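Local coordinates for protein galactose-1-phosphate uridylyltransferase (Bacillus cereus, PDB 4QVU) that is of unknown function but has a HIT-like fold, binds zinc, and may be related in activity to UDP-glucose:hexose-1-phosphate uridylyltransferases, at residues L40-W48 with H81-H92; Y185-D196 with V244-F252. All coordinates share one frame; numbering follows the deposited sequence.

How the contacts relate
Contact 1 sets the beta hairpin 40-48 against helix 79-97; contact 2 sets helix 179-195 against the C-terminal segment 244-252. Their centres lie about 24 Å apart, and they follow one another along the chain, the first in the N-terminal and the second in the C-terminal DUF4931 domain, both related to the HIT family. The two helices join them: CE of Met82, a selenomethionine here, packs on Ile186 CG2 at 3.8 Å, and Ile86 CD1 on Ile186 CD1 at 3.9 Å. Zinc, held by His153, Cys178 and Glu181, is near contact 2, with the side chain of Tyr185 about 9 Å from the ion and about 5 Å from that of Glu181. Contact 1 lies away from the metal sites.

Contact 1 (L40-W48 with H81-H92)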
loop_
_atom_site.group_PDB
_atom_site.type_symbol
_atom_site.label_atom_id
_atom_site.label_comp_id
_atom_site.label_asym_id
_atom_site.label_seq_id
_atom_site.Cartn_x
_atom_site.Cartn_y
_atom_site.Cartn_z
ATOM N N LEU A 40 -39.961 -6.114 10.985
ATOM C CA LEU A 40 -39.554 -4.862 11.628
ATOM C C LEU A 40 -40.220 -3.663 10.954
ATOM O O LEU A 40 -40.646 -2.721 11.638
ATOM C CB LEU A 40 -38.029 -4.714 11.600
ATOM C CG LEU A 40 -37.214 -5.766 12.359
ATOM C CD1 LEU A 40 -35.751 -5.573 12.111
ATOM C CD2 LEU A 40 -37.511 -5.749 13.867
ATOM N N ALA A 41 -40.312 -3.709 9.613
ATOM C CA ALA A 41 -40.948 -2.706 8.759
ATOM C C ALA A 41 -41.112 -3.254 7.353
ATOM O O ALA A 41 -40.331 -4.113 6.954
ATOM C CB ALA A 41 -40.127 -1.422 8.732
ATOM N N THR A 42 -42.139 -2.794 6.614
ATOM C CA THR A 42 -42.383 -3.181 5.214
ATOM C C THR A 42 -42.897 -1.992 4.415
ATOM O O THR A 42 -43.535 -1.101 4.982
ATOM C CB THR A 42 -43.382 -4.374 5.035
ATOM O OG1 THR A 42 -44.709 -4.004 5.383
ATOM C CG2 THR A 42 -42.972 -5.638 5.738
ATOM N N GLU A 43 -42.674 -2.002 3.095
ATOM C CA GLU A 43 -43.219 -0.994 2.191
ATOM C C GLU A 43 -43.402 -1.658 0.836
ATOM O O GLU A 43 -42.448 -1.770 0.061
ATOM C CB GLU A 43 -42.350 0.266 2.136
ATOM C CG GLU A 43 -43.082 1.458 1.553
ATOM C CD GLU A 43 -42.416 2.775 1.882
ATOM O OE1 GLU A 43 -41.336 3.065 1.316
ATOM O OE2 GLU A 43 -42.964 3.503 2.740
ATOM N N GLY A 44 -44.613 -2.175 0.612
ATOM C CA GLY A 44 -44.952 -2.924 -0.589
ATOM C C GLY A 44 -44.265 -4.275 -0.560
ATOM O O GLY A 44 -44.559 -5.096 0.313
ATOM N N SER A 45 -43.296 -4.486 -1.469
ATOM C CA SER A 45 -42.528 -5.725 -1.554
ATOM C C SER A 45 -41.214 -5.618 -0.735
ATOM O O SER A 45 -40.547 -6.643 -0.526
ATOM C CB SER A 45 -42.236 -6.079 -3.010
ATOM O OG SER A 45 -41.581 -5.031 -3.705
ATOM N N ILE A 46 -40.854 -4.385 -0.261
ATOM C CA ILE A 46 -39.672 -4.145 0.593
ATOM C C ILE A 46 -40.010 -4.636 2.002
ATOM O O ILE A 46 -40.960 -4.122 2.592
ATOM C CB ILE A 46 -39.179 -2.665 0.622
ATOM C CG1 ILE A 46 -39.307 -1.859 -0.707
ATOM C CG2 ILE A 46 -37.839 -2.534 1.292
ATOM C CD1 ILE A 46 -38.447 -2.174 -1.833
ATOM N N ILE A 47 -39.281 -5.643 2.526
ATOM C CA ILE A 47 -39.542 -6.234 3.849
ATOM C C ILE A 47 -38.258 -6.225 4.689
ATOM O O ILE A 47 -37.228 -6.721 4.236
ATOM C CB ILE A 47 -40.112 -7.681 3.714
ATOM C CG1 ILE A 47 -41.415 -7.714 2.876
ATOM C CG2 ILE A 47 -40.336 -8.331 5.093
ATOM C CD1 ILE A 47 -41.738 -9.100 2.230
ATOM N N TRP A 48 -38.336 -5.693 5.916
ATOM C CA TRP A 48 -37.227 -5.643 6.862
ATOM C C TRP A 48 -37.468 -6.685 7.950
ATOM O O TRP A 48 -38.414 -6.566 8.730
ATOM C CB TRP A 48 -37.068 -4.228 7.437
ATOM C CG TRP A 48 -35.821 -4.009 8.250
ATOM C CD1 TRP A 48 -34.598 -4.595 8.060
ATOM C CD2 TRP A 48 -35.631 -3.007 9.260
ATOM N NE1 TRP A 48 -33.683 -4.074 8.942
ATOM C CE2 TRP A 48 -34.291 -3.100 9.695
ATOM C CE3 TRP A 48 -36.472 -2.048 9.853
ATOM C CZ2 TRP A 48 -33.773 -2.276 10.702
ATOM C CZ3 TRP A 48 -35.970 -1.258 10.872
ATOM C CH2 TRP A 48 -34.631 -1.362 11.275
ATOM N N HIS A 81 -39.077 2.182 -7.800
ATOM C CA HIS A 81 -38.740 1.089 -6.877
ATOM C C HIS A 81 -37.312 1.255 -6.345
ATOM O O HIS A 81 -37.092 1.067 -5.146
ATOM C CB HIS A 81 -38.910 -0.284 -7.537
ATOM C CG HIS A 81 -38.856 -1.415 -6.555
ATOM N ND1 HIS A 81 -40.000 -1.884 -5.932
ATOM C CD2 HIS A 81 -37.792 -2.125 -6.108
ATOM C CE1 HIS A 81 -39.600 -2.865 -5.139
ATOM N NE2 HIS A 81 -38.279 -3.046 -5.211
HETATM N N MSE A 82 -36.358 1.646 -7.221
HETATM C CA MSE A 82 -34.973 1.916 -6.840
HETATM C C MSE A 82 -34.936 3.112 -5.833
HETATM O O MSE A 82 -34.212 3.039 -4.840
HETATM C CB MSE A 82 -34.106 2.176 -8.095
HETATM C CG MSE A 82 -32.610 2.281 -7.807
HETATM SE SE MSE A 82 -31.882 0.684 -6.959
HETATM C CE MSE A 82 -30.261 1.439 -6.220
ATOM N N ARG A 83 -35.756 4.161 -6.064
ATOM C CA ARG A 83 -35.881 5.339 -5.194
ATOM C C ARG A 83 -36.472 4.952 -3.830
ATOM O O ARG A 83 -35.939 5.371 -2.798
ATOM C CB ARG A 83 -36.752 6.435 -5.849
ATOM N N SER A 84 -37.571 4.156 -3.832
ATOM C CA SER A 84 -38.257 3.682 -2.624
ATOM C C SER A 84 -37.367 2.731 -1.813
ATOM O O SER A 84 -37.362 2.818 -0.588
ATOM C CB SER A 84 -39.567 2.985 -2.980
ATOM O OG SER A 84 -40.482 3.879 -3.592
ATOM N N LEU A 85 -36.598 1.847 -2.491
ATOM C CA LEU A 85 -35.718 0.897 -1.816
ATOM C C LEU A 85 -34.579 1.631 -1.078
ATOM O O LEU A 85 -34.327 1.307 0.085
ATOM C CB LEU A 85 -35.142 -0.145 -2.794
ATOM C CG LEU A 85 -34.128 -1.145 -2.213
ATOM C CD1 LEU A 85 -34.769 -2.075 -1.188
ATOM C CD2 LEU A 85 -33.456 -1.944 -3.309
ATOM N N ILE A 86 -33.922 2.616 -1.728
ATOM C CA ILE A 86 -32.823 3.353 -1.109
ATOM C C ILE A 86 -33.394 4.250 0.011
ATOM O O ILE A 86 -32.801 4.290 1.085
ATOM C CB ILE A 86 -31.989 4.136 -2.168
ATOM C CG1 ILE A 86 -31.212 3.148 -3.096
ATOM C CG2 ILE A 86 -31.031 5.187 -1.554
ATOM C CD1 ILE A 86 -30.192 2.146 -2.420
ATOM N N ARG A 87 -34.568 4.875 -0.189
ATOM C CA ARG A 87 -35.192 5.700 0.849
ATOM C C ARG A 87 -35.538 4.862 2.093
ATOM O O ARG A 87 -35.199 5.277 3.196
ATOM C CB ARG A 87 -36.431 6.421 0.324
ATOM C CG ARG A 87 -36.066 7.717 -0.369
ATOM C CD ARG A 87 -37.259 8.432 -0.953
ATOM N NE ARG A 87 -36.886 9.774 -1.395
ATOM C CZ ARG A 87 -37.719 10.644 -1.950
ATOM N NH1 ARG A 87 -38.990 10.319 -2.158
ATOM N NH2 ARG A 87 -37.287 11.844 -2.313
ATOM N N PHE A 88 -36.139 3.675 1.919
ATOM C CA PHE A 88 -36.484 2.768 3.019
ATOM C C PHE A 88 -35.217 2.323 3.786
ATOM O O PHE A 88 -35.173 2.458 5.009
ATOM C CB PHE A 88 -37.234 1.541 2.465
ATOM C CG PHE A 88 -37.786 0.561 3.476
ATOM C CD1 PHE A 88 -39.078 0.704 3.974
ATOM C CD2 PHE A 88 -37.035 -0.535 3.887
ATOM C CE1 PHE A 88 -39.601 -0.225 4.880
ATOM C CE2 PHE A 88 -37.560 -1.466 4.790
ATOM C CZ PHE A 88 -38.837 -1.302 5.282
ATOM N N SER A 89 -34.190 1.831 3.054
ATOM C CA SER A 89 -32.917 1.322 3.583
ATOM C C SER A 89 -32.168 2.363 4.413
ATOM O O SER A 89 -31.835 2.063 5.555
ATOM C CB SER A 89 -32.015 0.850 2.448
ATOM O OG SER A 89 -32.620 -0.228 1.754
ATOM N N ILE A 90 -31.894 3.561 3.838
ATOM C CA ILE A 90 -31.194 4.672 4.488
ATOM C C ILE A 90 -31.962 5.120 5.748
ATOM O O ILE A 90 -31.331 5.294 6.790
ATOM C CB ILE A 90 -30.991 5.861 3.494
ATOM C CG1 ILE A 90 -30.097 5.495 2.276
ATOM C CG2 ILE A 90 -30.520 7.165 4.187
ATOM C CD1 ILE A 90 -28.698 5.375 2.512
ATOM N N LYS A 91 -33.310 5.306 5.651
ATOM C CA LYS A 91 -34.178 5.745 6.760
ATOM C C LYS A 91 -34.061 4.802 7.966
ATOM O O LYS A 91 -33.845 5.276 9.076
ATOM C CB LYS A 91 -35.661 5.844 6.316
ATOM C CG LYS A 91 -36.620 6.343 7.414
ATOM C CD LYS A 91 -38.090 6.538 6.985
ATOM C CE LYS A 91 -38.983 5.315 7.051
ATOM N NZ LYS A 91 -38.779 4.383 5.911
ATOM N N HIS A 92 -34.175 3.484 7.745
ATOM C CA HIS A 92 -34.130 2.516 8.837
ATOM C C HIS A 92 -32.711 2.341 9.376
ATOM O O HIS A 92 -32.565 2.091 10.571
ATOM C CB HIS A 92 -34.724 1.176 8.405
ATOM C CG HIS A 92 -36.204 1.292 8.189
ATOM N ND1 HIS A 92 -37.069 1.533 9.248
ATOM C CD2 HIS A 92 -36.920 1.267 7.042
ATOM C CE1 HIS A 92 -38.272 1.630 8.712
ATOM N NE2 HIS A 92 -38.234 1.464 7.391
#
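Phe88 projects from the helix into the beta hairpin, where Ile46 lies over one face of its ring. The Ile46 methyl CG2 does the touching, 3.8 Å from the ring centroid and 28° off the normal, a CH-pi contact set toward the rim beside CD2. On the opposite face sits His92 CD2, one helical turn on, so the phenyl ring lies between Ile46 of the hairpin and His92 of its own helix. Its far end, CZ, comes 3.6 Å from Ala41 O, while Trp48 CB meets the edge at CE2. The other branch of Ile46 turns toward the start of the helix segment: CD1 packs on Leu85 CD1 and lies 3.5 Å from His81 NE2, which is hydrogen-bonded to Glu66 O. With CG anti to the carbonyl carbon (chi1 -69°), His92 lays its CB over the six-membered ring of Trp48. A type II' turn closes the hairpin, and a classic beta bulge sets Leu40 and Ala41 together against Trp48. Helix 79-97 thus packs on the end hairpin of the antiparallel sheet, strand 39-43 being outermost within the chain. Next to strand 46-50, strand 59-65 supplies Leu64 to Ile46 and Leu85 and Thr62 OG1 to Trp48 NE1; another side of the helix meets helix 179-195.

Contact 2 (Y185-D196 with V244-F252); sequences YIQQTVRYILTD and VKIQLAAYF
Tyr192 leaves helix 179-195 between Leu248 and Tyr251, and nearly every atom of its side chain finds a partner. CB begins it, standing almost squarely over the Tyr251 ring, 3.8 Å from the centroid, and also touches Leu248 CD1. With CG anti to the backbone N (chi1 163°), the ring extends across the C-terminal segment. CG and CD2 each meet Leu248 CD1, CE2 lies near Leu248 CB, and that CB stands over the ring face. On the other flank CD1 touches Tyr251 CE1 at 3.6 Å, giving an offset edge-to-face pair with the edge of Tyr192 toward the face of Tyr251, planes 76° apart. CE1 and CZ run on to Gln247 CG and OE1. At the tip, OH donates to Gln247 OE1 at 2.6 Å, reaching the amide oxygen well to the side of its C=O direction, and also packs on Val244 CG1.

Tyr251 returns the grip: its OH donates to Asp196 OD2 at 2.6 Å from above the carboxylate plane. Its carbonyl O receives Gln188 NE2 on a lone pair at 3.2 Å, while Gln188 OE1 accepts from Arg191 NH1, fixing both ends of the amide. Further along, Phe252 CE2 sits 3.7 Å above the centre of the Tyr185 ring. The axes of 185-195 and 244-249 cross at 114°. Leu248 and Phe252 reach on to strand 145-150, Val244 and Phe252 to strand 154-159, and Thr189 and Ile193 rest on strand 214-222, so both segments pack against this part of the antiparallel sheet.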
loop_
_atom_site.group_PDB
_atom_site.type_symbol
_atom_site.label_atom_id
_atom_site.label_comp_id
_atom_site.label_asym_id
_atom_site.label_seq_id
_atom_site.Cartn_x
_atom_site.Cartn_y
_atom_site.Cartn_z
ATOM N N TYR A 185 -27.456 6.983 -9.179
ATOM C CA TYR A 185 -26.013 6.788 -9.352
ATOM C C TYR A 185 -25.611 5.367 -8.957
ATOM O O TYR A 185 -24.771 4.777 -9.639
ATOM C CB TYR A 185 -25.218 7.825 -8.546
ATOM C CG TYR A 185 -24.965 9.117 -9.296
ATOM C CD1 TYR A 185 -26.019 9.921 -9.721
ATOM C CD2 TYR A 185 -23.668 9.566 -9.531
ATOM C CE1 TYR A 185 -25.793 11.110 -10.409
ATOM C CE2 TYR A 185 -23.427 10.762 -10.211
ATOM C CZ TYR A 185 -24.494 11.525 -10.655
ATOM O OH TYR A 185 -24.273 12.708 -11.318
ATOM N N ILE A 186 -26.228 4.801 -7.892
ATOM C CA ILE A 186 -25.951 3.418 -7.481
ATOM C C ILE A 186 -26.395 2.491 -8.615
ATOM O O ILE A 186 -25.589 1.703 -9.096
ATOM C CB ILE A 186 -26.615 3.039 -6.128
ATOM C CG1 ILE A 186 -26.032 3.858 -4.960
ATOM C CG2 ILE A 186 -26.474 1.529 -5.860
ATOM C CD1 ILE A 186 -26.841 3.769 -3.670
ATOM N N GLN A 187 -27.647 2.648 -9.091
ATOM C CA GLN A 187 -28.217 1.820 -10.149
ATOM C C GLN A 187 -27.351 1.845 -11.412
ATOM O O GLN A 187 -27.063 0.773 -11.932
ATOM C CB GLN A 187 -29.645 2.238 -10.484
ATOM C CG GLN A 187 -30.337 1.220 -11.385
ATOM C CD GLN A 187 -31.770 1.546 -11.675
ATOM O OE1 GLN A 187 -32.123 2.675 -12.037
ATOM N NE2 GLN A 187 -32.611 0.530 -11.605
ATOM N N GLN A 188 -26.901 3.027 -11.873
ATOM C CA GLN A 188 -26.074 3.133 -13.085
ATOM C C GLN A 188 -24.699 2.503 -12.878
ATOM O O GLN A 188 -24.252 1.762 -13.755
ATOM C CB GLN A 188 -25.916 4.592 -13.554
ATOM C CG GLN A 188 -27.216 5.242 -14.048
ATOM C CD GLN A 188 -27.931 4.408 -15.092
ATOM O OE1 GLN A 188 -28.894 3.690 -14.789
ATOM N NE2 GLN A 188 -27.443 4.440 -16.330
ATOM N N THR A 189 -24.056 2.745 -11.719
ATOM C CA THR A 189 -22.745 2.176 -11.427
ATOM C C THR A 189 -22.871 0.651 -11.374
ATOM O O THR A 189 -22.023 -0.021 -11.947
ATOM C CB THR A 189 -22.136 2.760 -10.136
ATOM O OG1 THR A 189 -22.166 4.197 -10.184
ATOM C CG2 THR A 189 -20.699 2.287 -9.905
ATOM N N VAL A 190 -23.939 0.113 -10.754
ATOM C CA VAL A 190 -24.203 -1.336 -10.673
ATOM C C VAL A 190 -24.392 -1.895 -12.099
ATOM O O VAL A 190 -23.745 -2.889 -12.447
ATOM C CB VAL A 190 -25.419 -1.651 -9.751
ATOM C CG1 VAL A 190 -26.013 -3.037 -10.022
ATOM C CG2 VAL A 190 -25.038 -1.500 -8.281
ATOM N N ARG A 191 -25.229 -1.227 -12.925
ATOM C CA ARG A 191 -25.500 -1.600 -14.318
ATOM C C ARG A 191 -24.198 -1.697 -15.111
ATOM O O ARG A 191 -24.031 -2.657 -15.862
ATOM C CB ARG A 191 -26.462 -0.612 -14.991
ATOM C CG ARG A 191 -27.911 -0.875 -14.640
ATOM C CD ARG A 191 -28.837 0.230 -15.095
ATOM N NE ARG A 191 -30.235 -0.176 -14.958
ATOM C CZ ARG A 191 -31.274 0.649 -15.022
ATOM N NH1 ARG A 191 -31.087 1.954 -15.176
ATOM N NH2 ARG A 191 -32.509 0.182 -14.897
ATOM N N TYR A 192 -23.267 -0.741 -14.906
ATOM C CA TYR A 192 -21.961 -0.728 -15.564
ATOM C C TYR A 192 -21.124 -1.934 -15.130
ATOM O O TYR A 192 -20.513 -2.571 -15.986
ATOM C CB TYR A 192 -21.205 0.587 -15.275
ATOM C CG TYR A 192 -19.721 0.528 -15.575
ATOM C CD1 TYR A 192 -19.251 0.559 -16.887
ATOM C CD2 TYR A 192 -18.785 0.433 -14.549
ATOM C CE1 TYR A 192 -17.888 0.487 -17.167
ATOM C CE2 TYR A 192 -17.422 0.353 -14.817
ATOM C CZ TYR A 192 -16.978 0.380 -16.127
ATOM O OH TYR A 192 -15.633 0.294 -16.379
ATOM N N ILE A 193 -21.089 -2.234 -13.813
ATOM C CA ILE A 193 -20.307 -3.351 -13.261
ATOM C C ILE A 193 -20.810 -4.675 -13.852
ATOM O O ILE A 193 -19.997 -5.479 -14.316
ATOM C CB ILE A 193 -20.324 -3.381 -11.706
ATOM C CG1 ILE A 193 -19.617 -2.133 -11.137
ATOM C CG2 ILE A 193 -19.675 -4.676 -11.167
ATOM C CD1 ILE A 193 -19.722 -1.955 -9.665
ATOM N N LEU A 194 -22.133 -4.867 -13.892
ATOM C CA LEU A 194 -22.720 -6.101 -14.404
ATOM C C LEU A 194 -22.614 -6.227 -15.925
ATOM O O LEU A 194 -22.676 -7.354 -16.424
ATOM C CB LEU A 194 -24.202 -6.202 -14.003
ATOM C CG LEU A 194 -24.518 -6.285 -12.512
ATOM C CD1 LEU A 194 -26.001 -6.334 -12.292
ATOM C CD2 LEU A 194 -23.863 -7.494 -11.859
ATOM N N THR A 195 -22.427 -5.100 -16.658
ATOM C CA THR A 195 -22.414 -5.117 -18.120
ATOM C C THR A 195 -21.012 -4.906 -18.746
ATOM O O THR A 195 -20.609 -5.757 -19.541
ATOM C CB THR A 195 -23.369 -4.034 -18.653
ATOM O OG1 THR A 195 -24.656 -4.235 -18.078
ATOM C CG2 THR A 195 -23.477 -4.020 -20.175
ATOM N N ASP A 196 -20.313 -3.776 -18.470
ATOM C CA ASP A 196 -19.076 -3.459 -19.185
ATOM C C ASP A 196 -17.791 -3.672 -18.396
ATOM O O ASP A 196 -16.810 -4.069 -19.026
ATOM C CB ASP A 196 -19.096 -2.013 -19.669
ATOM C CG ASP A 196 -20.049 -1.817 -20.839
ATOM O OD1 ASP A 196 -19.939 -2.571 -21.832
ATOM O OD2 ASP A 196 -20.880 -0.896 -20.774
ATOM N N VAL A 244 -11.386 3.260 -16.833
ATOM C CA VAL A 244 -12.610 2.952 -16.073
ATOM C C VAL A 244 -13.461 4.230 -16.001
ATOM O O VAL A 244 -14.662 4.183 -16.264
ATOM C CB VAL A 244 -12.275 2.386 -14.666
ATOM C CG1 VAL A 244 -13.543 2.045 -13.894
ATOM C CG2 VAL A 244 -11.366 1.162 -14.766
ATOM N N LYS A 245 -12.808 5.378 -15.722
ATOM C CA LYS A 245 -13.420 6.705 -15.652
ATOM C C LYS A 245 -14.180 7.025 -16.942
ATOM O O LYS A 245 -15.335 7.443 -16.864
ATOM C CB LYS A 245 -12.339 7.763 -15.389
ATOM C CG LYS A 245 -12.827 9.207 -15.430
ATOM C CD LYS A 245 -11.646 10.113 -15.629
ATOM C CE LYS A 245 -12.033 11.535 -15.872
ATOM N NZ LYS A 245 -10.850 12.357 -16.220
ATOM N N ILE A 246 -13.538 6.816 -18.116
ATOM C CA ILE A 246 -14.110 7.088 -19.440
ATOM C C ILE A 246 -15.316 6.171 -19.695
ATOM O O ILE A 246 -16.369 6.681 -20.081
ATOM C CB ILE A 246 -13.041 6.943 -20.577
ATOM C CG1 ILE A 246 -12.016 8.106 -20.544
ATOM C CG2 ILE A 246 -13.692 6.870 -21.964
ATOM C CD1 ILE A 246 -10.679 7.877 -21.406
ATOM N N GLN A 247 -15.171 4.838 -19.499
ATOM C CA GLN A 247 -16.265 3.931 -19.840
ATOM C C GLN A 247 -17.415 4.004 -18.815
ATOM O O GLN A 247 -18.559 3.807 -19.234
ATOM C CB GLN A 247 -15.822 2.479 -20.056
ATOM C CG GLN A 247 -14.990 1.815 -18.993
ATOM C CD GLN A 247 -14.680 0.395 -19.406
ATOM O OE1 GLN A 247 -15.157 -0.571 -18.797
ATOM N NE2 GLN A 247 -13.926 0.229 -20.487
ATOM N N LEU A 248 -17.158 4.367 -17.539
ATOM C CA LEU A 248 -18.258 4.546 -16.580
ATOM C C LEU A 248 -19.009 5.859 -16.881
ATOM O O LEU A 248 -20.228 5.895 -16.731
ATOM C CB LEU A 248 -17.781 4.512 -15.110
ATOM C CG LEU A 248 -18.812 4.861 -14.007
ATOM C CD1 LEU A 248 -20.009 3.923 -14.014
ATOM C CD2 LEU A 248 -18.172 4.863 -12.659
ATOM N N ALA A 249 -18.292 6.914 -17.341
ATOM C CA ALA A 249 -18.879 8.219 -17.673
ATOM C C ALA A 249 -19.907 8.113 -18.822
ATOM O O ALA A 249 -20.827 8.927 -18.895
ATOM C CB ALA A 249 -17.786 9.201 -18.046
ATOM N N ALA A 250 -19.768 7.088 -19.687
ATOM C CA ALA A 250 -20.655 6.799 -20.817
ATOM C C ALA A 250 -22.045 6.333 -20.346
ATOM O O ALA A 250 -22.953 6.250 -21.168
ATOM C CB ALA A 250 -20.027 5.741 -21.708
ATOM N N TYR A 251 -22.216 6.040 -19.031
ATOM C CA TYR A 251 -23.489 5.634 -18.415
ATOM C C TYR A 251 -24.257 6.849 -17.847
ATOM O O TYR A 251 -25.404 6.709 -17.398
ATOM C CB TYR A 251 -23.247 4.599 -17.306
ATOM C CG TYR A 251 -23.180 3.183 -17.823
ATOM C CD1 TYR A 251 -22.063 2.726 -18.518
ATOM C CD2 TYR A 251 -24.230 2.294 -17.614
ATOM C CE1 TYR A 251 -22.010 1.430 -19.023
ATOM C CE2 TYR A 251 -24.187 0.994 -18.113
ATOM C CZ TYR A 251 -23.074 0.566 -18.817
ATOM O OH TYR A 251 -23.017 -0.715 -19.303
ATOM N N PHE A 252 -23.629 8.036 -17.886
ATOM C CA PHE A 252 -24.208 9.286 -17.397
ATOM C C PHE A 252 -24.268 10.311 -18.546
ATOM O O PHE A 252 -24.512 11.500 -18.313
ATOM C CB PHE A 252 -23.405 9.813 -16.192
ATOM C CG PHE A 252 -23.389 8.860 -15.014
ATOM C CD1 PHE A 252 -22.411 7.874 -14.906
ATOM C CD2 PHE A 252 -24.359 8.940 -14.021
ATOM C CE1 PHE A 252 -22.423 6.967 -13.845
ATOM C CE2 PHE A 252 -24.356 8.049 -12.943
ATOM C CZ PHE A 252 -23.388 7.068 -12.864
#